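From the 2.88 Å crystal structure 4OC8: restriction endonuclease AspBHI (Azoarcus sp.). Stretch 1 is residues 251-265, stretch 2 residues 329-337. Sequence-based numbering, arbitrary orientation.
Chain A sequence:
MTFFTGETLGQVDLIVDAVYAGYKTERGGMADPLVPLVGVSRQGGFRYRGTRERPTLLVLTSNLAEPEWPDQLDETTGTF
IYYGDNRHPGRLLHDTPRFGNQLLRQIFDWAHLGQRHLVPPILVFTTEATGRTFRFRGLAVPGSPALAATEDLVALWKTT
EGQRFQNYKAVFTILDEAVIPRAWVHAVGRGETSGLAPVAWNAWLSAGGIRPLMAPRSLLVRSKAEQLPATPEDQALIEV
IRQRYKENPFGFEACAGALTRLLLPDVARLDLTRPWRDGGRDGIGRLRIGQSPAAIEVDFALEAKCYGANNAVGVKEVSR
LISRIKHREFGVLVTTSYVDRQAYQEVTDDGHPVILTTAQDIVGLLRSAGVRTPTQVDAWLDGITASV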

# COMPACT_ATOMS: atom_id res chain seq x y z
N GLY A 251 -5.78 -26.20 -1.12
CA GLY A 251 -6.47 -25.38 -2.10
C GLY A 251 -6.95 -24.07 -1.52
O GLY A 251 -7.00 -23.05 -2.23
N PHE A 252 -7.28 -24.07 -0.23
CA PHE A 252 -7.74 -22.86 0.43
C PHE A 252 -6.74 -21.72 0.30
O PHE A 252 -7.13 -20.56 0.22
N GLU A 253 -5.45 -22.06 0.27
CA GLU A 253 -4.41 -21.05 0.09
C GLU A 253 -4.70 -20.20 -1.14
O GLU A 253 -4.62 -18.97 -1.08
N ALA A 254 -5.08 -20.85 -2.24
CA ALA A 254 -5.45 -20.13 -3.45
C ALA A 254 -6.51 -19.10 -3.13
O ALA A 254 -6.35 -17.92 -3.42
N CYS A 255 -7.58 -19.56 -2.48
CA CYS A 255 -8.66 -18.68 -2.06
C CYS A 255 -8.11 -17.52 -1.24
O CYS A 255 -8.44 -16.35 -1.49
N ALA A 256 -7.23 -17.85 -0.29
CA ALA A 256 -6.65 -16.82 0.56
C ALA A 256 -5.99 -15.78 -0.33
O ALA A 256 -6.25 -14.58 -0.20
N GLY A 257 -5.19 -16.26 -1.29
CA GLY A 257 -4.51 -15.40 -2.24
C GLY A 257 -5.48 -14.44 -2.88
O GLY A 257 -5.25 -13.23 -2.91
N ALA A 258 -6.61 -14.97 -3.36
CA ALA A 258 -7.59 -14.15 -4.03
C ALA A 258 -8.06 -13.05 -3.08
O ALA A 258 -8.04 -11.86 -3.43
N LEU A 259 -8.40 -13.45 -1.86
CA LEU A 259 -8.86 -12.50 -0.86
C LEU A 259 -7.78 -11.46 -0.61
O LEU A 259 -8.07 -10.26 -0.48
N THR A 260 -6.53 -11.91 -0.60
CA THR A 260 -5.41 -11.00 -0.37
C THR A 260 -5.41 -9.93 -1.46
O THR A 260 -5.29 -8.74 -1.14
N ARG A 261 -5.61 -10.33 -2.71
CA ARG A 261 -5.58 -9.36 -3.80
C ARG A 261 -6.65 -8.30 -3.60
O ARG A 261 -6.49 -7.17 -4.07
N LEU A 262 -7.74 -8.65 -2.92
CA LEU A 262 -8.83 -7.71 -2.70
C LEU A 262 -8.45 -6.79 -1.56
O LEU A 262 -8.73 -5.59 -1.59
N LEU A 263 -7.78 -7.36 -0.56
CA LEU A 263 -7.41 -6.63 0.64
C LEU A 263 -6.29 -5.61 0.41
O LEU A 263 -6.27 -4.56 1.08
N LEU A 264 -5.41 -5.90 -0.55
CA LEU A 264 -4.11 -5.23 -0.68
C LEU A 264 -3.97 -4.32 -1.90
O LEU A 264 -4.51 -4.61 -2.96
N PRO A 265 -3.22 -3.22 -1.74
CA PRO A 265 -3.20 -2.04 -2.60
C PRO A 265 -2.54 -2.20 -3.98
O PRO A 265 -2.28 -1.20 -4.66
N GLU A 329 9.12 -8.37 4.52
CA GLU A 329 8.65 -7.14 5.16
C GLU A 329 7.49 -7.39 6.10
O GLU A 329 7.45 -6.85 7.21
N PHE A 330 6.53 -8.20 5.66
CA PHE A 330 5.38 -8.51 6.50
C PHE A 330 4.71 -9.85 6.18
O PHE A 330 5.16 -10.60 5.31
N GLY A 331 3.64 -10.15 6.91
CA GLY A 331 2.89 -11.37 6.69
C GLY A 331 1.39 -11.15 6.74
O GLY A 331 0.91 -10.28 7.47
N VAL A 332 0.64 -11.92 5.96
CA VAL A 332 -0.81 -11.90 5.99
C VAL A 332 -1.33 -13.25 6.46
O VAL A 332 -0.88 -14.29 5.98
N LEU A 333 -2.26 -13.24 7.41
CA LEU A 333 -2.87 -14.46 7.89
C LEU A 333 -4.36 -14.42 7.62
O LEU A 333 -5.09 -13.65 8.24
N VAL A 334 -4.80 -15.25 6.68
CA VAL A 334 -6.22 -15.35 6.36
C VAL A 334 -6.82 -16.57 7.06
O VAL A 334 -6.24 -17.65 7.02
N THR A 335 -7.96 -16.39 7.71
CA THR A 335 -8.60 -17.49 8.40
C THR A 335 -10.12 -17.37 8.39
O THR A 335 -10.67 -16.27 8.53
N THR A 336 -10.79 -18.50 8.22
CA THR A 336 -12.24 -18.55 8.28
C THR A 336 -12.73 -18.64 9.73
O THR A 336 -13.91 -18.85 9.98
N SER A 337 -11.81 -18.48 10.67
CA SER A 337 -12.15 -18.46 12.08
C SER A 337 -11.60 -17.19 12.72
O SER A 337 -11.37 -16.20 12.04

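The contact between helix 251-263 and strand 330-335 is almost wholly apolar: no hydrogen bond crosses it, and the two stretches bury about 350 Å² between them, both sides summed. The strand alternates, so Phe330, Val332 and Val334 point toward the helix while Leu333 and Thr335 point away. On the helix, Phe252, Ala256, Leu259, Thr260 and Leu263 point toward the strand, in the three- and four-residue spacing of a single helical face, and Leu264 continues the row just beyond the last turn.

Val334, with chi1 t, is the centre of the apolar packing and the residue most covered by the other stretch. Ala256 CB lies 4.0 Å from Val334 CB; its small methyl suits the place where the backbones come nearest, with the two CA atoms 6.0 Å apart. Leu259 (m, t) brings its CD1 to 4.1 Å from Val334 CG1, and Phe252 (chi1 t) sets its CZ 4.2 Å from the same CG1 atom of Val334. Farther along, Leu264 (m, t) places CD1 4.1 Å from CG2 of Val332 (t) and 4.3 Å from Phe330 CE2, meeting the edge of the Phe330 ring (chi1 p). Beta-branched valine suits an extended strand, and Val334 fits among Phe252, Ala256, Leu259 and Thr260.

Aromatic and polar atoms complete the contact. The Phe252 ring presents its edge to the backbone, with CE2 4.1 Å from Val334 O, while its CE1 lies 4.1 Å from Thr336 CG2. Thr336 (p) thus offers a methyl to the ring, its hydroxyl being hydrogen-bonded elsewhere in the structure. Thr260 (m) also lies in this apolar setting; its OG1 makes a weak hydrogen bond to Ala256 O (3.3 Å) within its own helix, and the same Thr260 OG1 merely packs against Val332 CG1 at 4.0 Å and Val334 CG2 at 4.1 Å.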

# COMPACT_ATOMS: atom_id res chain seq x y z
CB PHE A 252 -8.04 -23.11 1.90
CG PHE A 252 -8.42 -21.87 2.65
CD1 PHE A 252 -9.61 -21.21 2.37
CD2 PHE A 252 -7.58 -21.35 3.62
CE1 PHE A 252 -9.96 -20.07 3.06
CE2 PHE A 252 -7.93 -20.21 4.31
CZ PHE A 252 -9.12 -19.57 4.03
CB GLU A 253 -3.03 -21.71 -0.02
CG GLU A 253 -2.66 -22.51 1.22
CD GLU A 253 -1.35 -23.23 1.06
OE1 GLU A 253 -0.62 -22.92 0.09
OE2 GLU A 253 -1.05 -24.10 1.91
CB ALA A 254 -5.94 -21.09 -4.52
CB CYS A 255 -9.70 -19.46 -1.25
SG CYS A 255 -10.99 -18.42 -0.55
CB ALA A 256 -5.65 -17.42 1.52
CB ALA A 258 -8.75 -14.99 -4.52
CB LEU A 259 -9.23 -13.23 0.43
CG LEU A 259 -10.56 -13.99 0.39
CD1 LEU A 259 -10.68 -14.95 1.56
CD2 LEU A 259 -11.72 -13.01 0.38
CB THR A 260 -4.07 -11.76 -0.30
OG1 THR A 260 -3.97 -12.42 0.96
CG2 THR A 260 -2.90 -10.81 -0.45
CB ARG A 261 -5.74 -10.06 -5.16
CG ARG A 261 -4.46 -10.70 -5.67
CD ARG A 261 -4.69 -11.38 -6.99
NE ARG A 261 -3.50 -12.04 -7.51
CZ ARG A 261 -3.50 -12.84 -8.58
NH1 ARG A 261 -4.63 -13.07 -9.23
NH2 ARG A 261 -2.37 -13.40 -9.00
CB LEU A 262 -10.11 -8.46 -2.35
CG LEU A 262 -10.87 -9.14 -3.49
CD1 LEU A 262 -12.06 -9.95 -2.98
CD2 LEU A 262 -11.32 -8.11 -4.51
CB LEU A 263 -7.00 -7.60 1.75
CG LEU A 263 -6.61 -6.99 3.10
CD1 LEU A 263 -7.85 -6.66 3.91
CD2 LEU A 263 -5.64 -7.85 3.91
CB LEU A 264 -2.96 -6.28 -0.63
CG LEU A 264 -2.83 -6.91 0.73
CD1 LEU A 264 -1.58 -7.75 1.00
CD2 LEU A 264 -2.89 -5.80 1.71
CB PRO A 265 -2.42 -1.02 -1.77
CG PRO A 265 -2.17 -1.62 -0.44
CD PRO A 265 -2.32 -3.07 -0.59
CB GLU A 329 8.27 -6.10 4.10
CG GLU A 329 9.29 -5.95 2.98
CD GLU A 329 10.67 -5.56 3.47
OE1 GLU A 329 10.77 -4.89 4.52
OE2 GLU A 329 11.65 -5.94 2.80
CB PHE A 330 4.36 -7.37 6.44
CG PHE A 330 3.71 -7.19 5.10
CD1 PHE A 330 4.39 -6.55 4.07
CD2 PHE A 330 2.42 -7.64 4.87
CE1 PHE A 330 3.80 -6.37 2.83
CE2 PHE A 330 1.82 -7.46 3.64
CZ PHE A 330 2.51 -6.82 2.62
CB VAL A 332 -1.43 -11.61 4.60
CG1 VAL A 332 -2.93 -11.36 4.72
CG2 VAL A 332 -0.76 -10.42 3.94
CB LEU A 333 -2.64 -14.63 9.39
CG LEU A 333 -3.33 -15.84 10.02
CD1 LEU A 333 -2.32 -16.72 10.74
CD2 LEU A 333 -4.43 -15.41 10.98
CB VAL A 334 -6.45 -15.44 4.85
CG1 VAL A 334 -7.93 -15.59 4.53
CG2 VAL A 334 -5.86 -14.23 4.15
CB THR A 335 -8.13 -17.60 9.87
OG1 THR A 335 -8.97 -18.53 10.56
CG2 THR A 335 -8.20 -16.25 10.55
CB THR A 336 -12.80 -19.74 7.47
OG1 THR A 336 -11.98 -20.90 7.67
CG2 THR A 336 -12.82 -19.40 5.99
CB SER A 337 -11.58 -19.68 12.78
OG SER A 337 -11.78 -19.62 14.17